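Long-range contacts in glycogen synthase (Cyanobacterium sp. CLg1, PDB 6GNF), which belongs to the bacterial glycogen/starch synthase family of glycosyltransferases and holds adenosine-5'-diphosphate and a glycan in this structure: residues T326-K331 against K510-R515; F466-N471 against K500-E505. All blocks are in the same frame, centred on the assembly; numbering follows the deposited sequence.

Contact 1. Residues T326-K331 against K510-R515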
loop_
_atom_site.group_PDB
_atom_site.type_symbol
_atom_site.label_atom_id
_atom_site.label_comp_id
_atom_site.label_asym_id
_atom_site.label_seq_id
_atom_site.Cartn_x
_atom_site.Cartn_y
_atom_site.Cartn_z
ATOM N N THR A 326 19.867 2.378 -25.089
ATOM C CA THR A 326 20.152 0.972 -25.399
ATOM C C THR A 326 18.956 0.051 -25.169
ATOM O O THR A 326 19.118 -1.160 -25.026
ATOM C CB THR A 326 21.349 0.451 -24.580
ATOM O OG1 THR A 326 21.005 0.406 -23.191
ATOM C CG2 THR A 326 22.561 1.350 -24.778
ATOM N N ILE A 327 17.765 0.631 -25.086
ATOM C CA ILE A 327 16.553 -0.137 -24.813
ATOM C C ILE A 327 16.286 -1.236 -25.851
ATOM O O ILE A 327 15.804 -2.314 -25.506
ATOM C CB ILE A 327 15.319 0.785 -24.700
ATOM C CG1 ILE A 327 14.105 -0.006 -24.206
ATOM C CG2 ILE A 327 15.011 1.458 -26.040
ATOM C CD1 ILE A 327 12.902 0.847 -23.866
ATOM N N ASN A 328 16.591 -0.972 -27.116
ATOM C CA ASN A 328 16.352 -1.961 -28.166
ATOM C C ASN A 328 17.186 -3.235 -28.004
ATOM O O ASN A 328 16.736 -4.320 -28.374
ATOM C CB ASN A 328 16.603 -1.358 -29.549
ATOM C CG ASN A 328 15.528 -0.367 -29.967
ATOM O OD1 ASN A 328 14.415 -0.359 -29.442
ATOM N ND2 ASN A 328 15.858 0.466 -30.942
ATOM N N SER A 329 18.398 -3.100 -27.466
ATOM C CA SER A 329 19.249 -4.256 -27.162
ATOM C C SER A 329 18.833 -4.923 -25.840
ATOM O O SER A 329 18.241 -6.002 -25.827
ATOM C CB SER A 329 20.723 -3.836 -27.086
ATOM O OG SER A 329 21.081 -2.999 -28.166
ATOM N N GLY A 330 19.071 -4.236 -24.731
ATOM C CA GLY A 330 18.948 -4.829 -23.402
ATOM C C GLY A 330 17.557 -5.325 -23.044
ATOM O O GLY A 330 17.409 -6.343 -22.367
ATOM N N LYS A 331 16.534 -4.584 -23.457
ATOM C CA LYS A 331 15.164 -4.967 -23.144
ATOM C C LYS A 331 14.711 -6.183 -23.942
ATOM O O LYS A 331 13.921 -6.973 -23.443
ATOM C CB LYS A 331 14.194 -3.802 -23.349
ATOM C CG LYS A 331 12.970 -3.893 -22.454
ATOM C CD LYS A 331 12.006 -2.742 -22.678
ATOM C CE LYS A 331 10.969 -2.669 -21.570
ATOM N NZ LYS A 331 10.088 -3.862 -21.536
ATOM N N LYS A 510 5.091 4.717 -32.821
ATOM C CA LYS A 510 4.434 5.263 -31.627
ATOM C C LYS A 510 4.740 4.444 -30.379
ATOM O O LYS A 510 4.912 5.001 -29.292
ATOM C CB LYS A 510 2.919 5.334 -31.820
ATOM C CG LYS A 510 2.481 6.315 -32.888
ATOM C CD LYS A 510 0.979 6.548 -32.854
ATOM C CE LYS A 510 0.508 7.230 -34.132
ATOM N NZ LYS A 510 -0.938 7.571 -34.077
ATOM N N PHE A 511 4.801 3.126 -30.550
ATOM C CA PHE A 511 5.195 2.210 -29.486
ATOM C C PHE A 511 6.585 2.562 -28.979
ATOM O O PHE A 511 6.772 2.751 -27.778
ATOM C CB PHE A 511 5.122 0.759 -29.987
ATOM C CG PHE A 511 5.695 -0.257 -29.041
ATOM C CD1 PHE A 511 7.037 -0.600 -29.102
ATOM C CD2 PHE A 511 4.882 -0.896 -28.106
ATOM C CE1 PHE A 511 7.564 -1.545 -28.241
ATOM C CE2 PHE A 511 5.408 -1.836 -27.235
ATOM C CZ PHE A 511 6.751 -2.163 -27.304
ATOM N N LYS A 512 7.547 2.669 -29.893
ATOM C CA LYS A 512 8.917 3.048 -29.537
ATOM C C LYS A 512 8.974 4.385 -28.807
ATOM O O LYS A 512 9.736 4.533 -27.845
ATOM C CB LYS A 512 9.821 3.118 -30.774
ATOM C CG LYS A 512 10.671 1.879 -31.020
ATOM C CD LYS A 512 9.865 0.709 -31.568
ATOM C CE LYS A 512 10.532 0.093 -32.796
ATOM N NZ LYS A 512 11.946 -0.321 -32.566
ATOM N N LYS A 513 8.181 5.347 -29.270
ATOM C CA LYS A 513 8.149 6.672 -28.662
ATOM C C LYS A 513 7.542 6.627 -27.260
ATOM O O LYS A 513 8.047 7.283 -26.349
ATOM C CB LYS A 513 7.361 7.650 -29.532
ATOM C CG LYS A 513 7.468 9.102 -29.083
ATOM C CD LYS A 513 6.500 9.992 -29.847
ATOM C CE LYS A 513 6.790 11.467 -29.616
ATOM N NZ LYS A 513 6.713 11.840 -28.178
ATOM N N MET A 514 6.473 5.848 -27.098
ATOM C CA MET A 514 5.789 5.730 -25.809
ATOM C C MET A 514 6.718 5.166 -24.728
ATOM O O MET A 514 6.654 5.581 -23.564
ATOM C CB MET A 514 4.520 4.875 -25.936
ATOM C CG MET A 514 3.611 4.929 -24.714
ATOM S SD MET A 514 1.982 4.170 -24.937
ATOM C CE MET A 514 1.089 5.468 -25.783
ATOM N N ARG A 515 7.570 4.216 -25.101
ATOM C CA ARG A 515 8.542 3.657 -24.163
ATOM C C ARG A 515 9.554 4.696 -23.708
ATOM O O ARG A 515 9.905 4.743 -22.543
ATOM C CB ARG A 515 9.285 2.482 -24.792
ATOM C CG ARG A 515 8.393 1.305 -25.142
ATOM C CD ARG A 515 9.215 0.072 -25.467
ATOM N NE ARG A 515 10.257 0.344 -26.454
ATOM C CZ ARG A 515 11.111 -0.570 -26.897
ATOM N NH1 ARG A 515 12.033 -0.242 -27.795
ATOM N NH2 ARG A 515 11.049 -1.819 -26.454
#

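Contact 2. Residues F466-N471 against K500-E505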
loop_
_atom_site.group_PDB
_atom_site.type_symbol
_atom_site.label_atom_id
_atom_site.label_comp_id
_atom_site.label_asym_id
_atom_site.label_seq_id
_atom_site.Cartn_x
_atom_site.Cartn_y
_atom_site.Cartn_z
ATOM N N PHE A 466 1.656 8.014 -21.892
ATOM C CA PHE A 466 2.433 6.935 -21.274
ATOM C C PHE A 466 1.824 5.535 -21.389
ATOM O O PHE A 466 2.538 4.537 -21.262
ATOM C CB PHE A 466 2.681 7.243 -19.794
ATOM C CG PHE A 466 3.375 8.555 -19.542
ATOM C CD1 PHE A 466 4.447 8.970 -20.327
ATOM C CD2 PHE A 466 2.980 9.360 -18.480
ATOM C CE1 PHE A 466 5.083 10.173 -20.068
ATOM C CE2 PHE A 466 3.615 10.561 -18.220
ATOM C CZ PHE A 466 4.667 10.969 -19.016
ATOM N N GLY A 467 0.515 5.444 -21.592
ATOM C CA GLY A 467 -0.135 4.137 -21.619
ATOM C C GLY A 467 -1.606 4.194 -21.959
ATOM O O GLY A 467 -2.092 5.217 -22.430
ATOM N N PHE A 468 -2.312 3.100 -21.687
ATOM C CA PHE A 468 -3.702 2.931 -22.113
ATOM C C PHE A 468 -4.628 2.568 -20.962
ATOM O O PHE A 468 -4.225 1.863 -20.044
ATOM C CB PHE A 468 -3.788 1.831 -23.168
ATOM C CG PHE A 468 -2.938 2.082 -24.372
ATOM C CD1 PHE A 468 -1.628 1.642 -24.416
ATOM C CD2 PHE A 468 -3.449 2.766 -25.462
ATOM C CE1 PHE A 468 -0.839 1.875 -25.530
ATOM C CE2 PHE A 468 -2.672 2.999 -26.583
ATOM C CZ PHE A 468 -1.364 2.555 -26.616
ATOM N N LEU A 469 -5.873 3.030 -21.048
ATOM C CA LEU A 469 -6.904 2.713 -20.068
ATOM C C LEU A 469 -7.846 1.630 -20.587
ATOM O O LEU A 469 -8.248 1.651 -21.755
ATOM C CB LEU A 469 -7.738 3.949 -19.734
ATOM C CG LEU A 469 -7.019 5.153 -19.134
ATOM C CD1 LEU A 469 -8.046 6.188 -18.675
ATOM C CD2 LEU A 469 -6.121 4.756 -17.973
ATOM N N MET A 470 -8.228 0.730 -19.687
ATOM C CA MET A 470 -9.283 -0.240 -19.941
ATOM C C MET A 470 -10.632 0.431 -19.708
ATOM O O MET A 470 -10.706 1.587 -19.286
ATOM C CB MET A 470 -9.207 -1.388 -18.935
ATOM C CG MET A 470 -7.879 -2.097 -18.828
ATOM S SD MET A 470 -7.871 -3.176 -17.391
ATOM C CE MET A 470 -6.212 -3.833 -17.540
ATOM N N ASN A 471 -11.706 -0.317 -19.934
ATOM C CA ASN A 471 -12.993 0.068 -19.385
ATOM C C ASN A 471 -13.018 -0.353 -17.919
ATOM O O ASN A 471 -12.143 -1.088 -17.462
ATOM C CB ASN A 471 -14.144 -0.572 -20.164
ATOM C CG ASN A 471 -14.311 0.012 -21.554
ATOM O OD1 ASN A 471 -13.871 1.123 -21.833
ATOM N ND2 ASN A 471 -14.983 -0.730 -22.428
ATOM N N LYS A 500 -6.542 -4.359 -26.399
ATOM C CA LYS A 500 -6.651 -4.150 -27.846
ATOM C C LYS A 500 -6.220 -2.746 -28.254
ATOM O O LYS A 500 -5.581 -2.582 -29.288
ATOM C CB LYS A 500 -8.078 -4.410 -28.331
ATOM C CG LYS A 500 -8.430 -5.882 -28.420
ATOM C CD LYS A 500 -9.836 -6.079 -28.961
ATOM C CE LYS A 500 -10.032 -7.483 -29.511
ATOM N NZ LYS A 500 -11.398 -7.658 -30.074
ATOM N N LYS A 501 -6.604 -1.737 -27.472
ATOM C CA LYS A 501 -6.128 -0.378 -27.717
ATOM C C LYS A 501 -4.608 -0.377 -27.816
ATOM O O LYS A 501 -4.042 0.204 -28.735
ATOM C CB LYS A 501 -6.547 0.572 -26.597
ATOM C CG LYS A 501 -7.888 1.264 -26.758
ATOM C CD LYS A 501 -8.108 2.183 -25.553
ATOM C CE LYS A 501 -9.335 3.068 -25.693
ATOM N NZ LYS A 501 -10.596 2.282 -25.620
ATOM N N ALA A 502 -3.955 -1.034 -26.862
ATOM C CA ALA A 502 -2.497 -1.060 -26.791
ATOM C C ALA A 502 -1.871 -1.835 -27.940
ATOM O O ALA A 502 -0.879 -1.390 -28.518
ATOM C CB ALA A 502 -2.039 -1.644 -25.464
ATOM N N LEU A 503 -2.449 -2.991 -28.258
ATOM C CA LEU A 503 -1.898 -3.861 -29.300
ATOM C C LEU A 503 -2.018 -3.247 -30.691
ATOM O O LEU A 503 -1.236 -3.569 -31.574
ATOM C CB LEU A 503 -2.562 -5.242 -29.274
ATOM C CG LEU A 503 -2.214 -6.138 -28.076
ATOM C CD1 LEU A 503 -2.999 -7.440 -28.141
ATOM C CD2 LEU A 503 -0.720 -6.423 -28.007
ATOM N N GLN A 504 -2.993 -2.364 -30.884
ATOM C CA GLN A 504 -3.123 -1.621 -32.131
ATOM C C GLN A 504 -1.865 -0.822 -32.459
ATOM O O GLN A 504 -1.568 -0.593 -33.624
ATOM C CB GLN A 504 -4.296 -0.653 -32.045
ATOM C CG GLN A 504 -5.671 -1.315 -32.075
ATOM C CD GLN A 504 -6.256 -1.389 -33.467
ATOM O OE1 GLN A 504 -5.529 -1.313 -34.459
ATOM N NE2 GLN A 504 -7.566 -1.573 -33.554
ATOM N N GLU A 505 -1.127 -0.407 -31.431
ATOM C CA GLU A 505 0.111 0.357 -31.621
ATOM C C GLU A 505 1.385 -0.463 -31.425
ATOM O O GLU A 505 2.480 0.045 -31.659
ATOM C CB GLU A 505 0.151 1.548 -30.664
ATOM C CG GLU A 505 -0.853 2.642 -30.980
ATOM C CD GLU A 505 -0.735 3.833 -30.049
ATOM O OE1 GLU A 505 -1.725 4.584 -29.950
ATOM O OE2 GLU A 505 0.327 4.032 -29.417
#

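Contact 1. Residues T326-K331 against K510-R515
Arg515 reaches Ile327 and Asn328 through a chain that leaves its helix with CG anti to the carbonyl carbon, stays extended at the next bond and folds at chi3 (-51°), which swings the guanidinium toward helix 327-341. With both chi1 and chi2 extended, Ile327 carries CD1 over the centre of one guanidinium face, 3.7 Å from Arg515 NE. The same methyl also touches CB and CD of the arginine, Ile327 CG2 lies beside NH1, and the isoleucine further packs on Leu516 and Met519. At the edge of the group, near its plane, Arg515 NH1 donates a hydrogen bond to Asn328 OD1 at 2.9 Å. This bond is weak, bent to 121° at the hydrogen, and the amide and guanidinium planes are 30° apart. Lys512 NZ stops 4.0 Å from Asn328 OD1. The axes of 327-331 and 510-515 are 12.8 Å apart at closest, and between these segments Arg515 spans most of the gap. Lys331 passes obliquely, its NZ 5.4 Å from Arg515 NH2 but hydrogen-bonded to Ala422 O and Thr448 OG1. One weak bond and an aliphatic face thus probably give the buried arginine cation little charge compensation from these segments.

Contact 2. Residues F466-N471 against K500-E505
Phe468 points toward helix 485-503, where its ring meets Ala502 and carries most of the contact. From CB the side chain turns to place CG beside the backbone N (chi1 -58°), which sets the ring against the helix backbone. CG is already within van der Waals range of Ala502 CA and CB. On one flank Phe468 CD1 packs on Ala502 CB at 3.5 Å, and CE1 continues along the same alanine; on the other, Phe468 CD2 meets Lys501 CB at 4.0 Å and Phe468 CE2 comes 3.8 Å from Lys501 O. Between these flanks Ala502 CA sits over the ring face in a CH-pi contact, 3.6 Å from the centroid of the Phe468 ring and 13° off its normal. At the tip, Phe468 CZ meets Glu505 OE2 at 3.6 Å. The carboxylate lies at the ring edge, where the C-H groups point at it; its plane is turned 73° from the ring's. One residue on in the strand, Leu469 O is met by Lys501 CD at 3.8 Å. Strand 468-469 borders the six-stranded parallel sheet, pairing with strand 449-452, and this packing of an edge strand against a helix belongs to the Rossmann-like C-terminal domain of a GT-B glycosyltransferase.

How the contacts relate
Helix 509-520 joins the two contacts, whose centres are about 17 Å apart. It follows helix 485-503 in the chain, and while Arg515 faces contact 1, its neighbour Met514 turns to contact 2: Met514 SD lies 3.7 Å from Phe468 CE1, and Met514 CG is 3.6 Å from Phe466 O. Nearer the start of this helix, Phe511 CB packs 3.2 Å from Glu505 O. Strand 449-452 provides another connection, since its Ile449 touches Phe511, Met514 and Arg515 while Pro450 and Val452 hydrogen-bond the backbone of Phe468. In the C-terminal domain, the centres of contacts 1 and 2 lie about 29 and 25 Å from the chain's centre; 466-471, 500-505 and 510-515 line neither the adenosine-5'-diphosphate nor the glycan pocket.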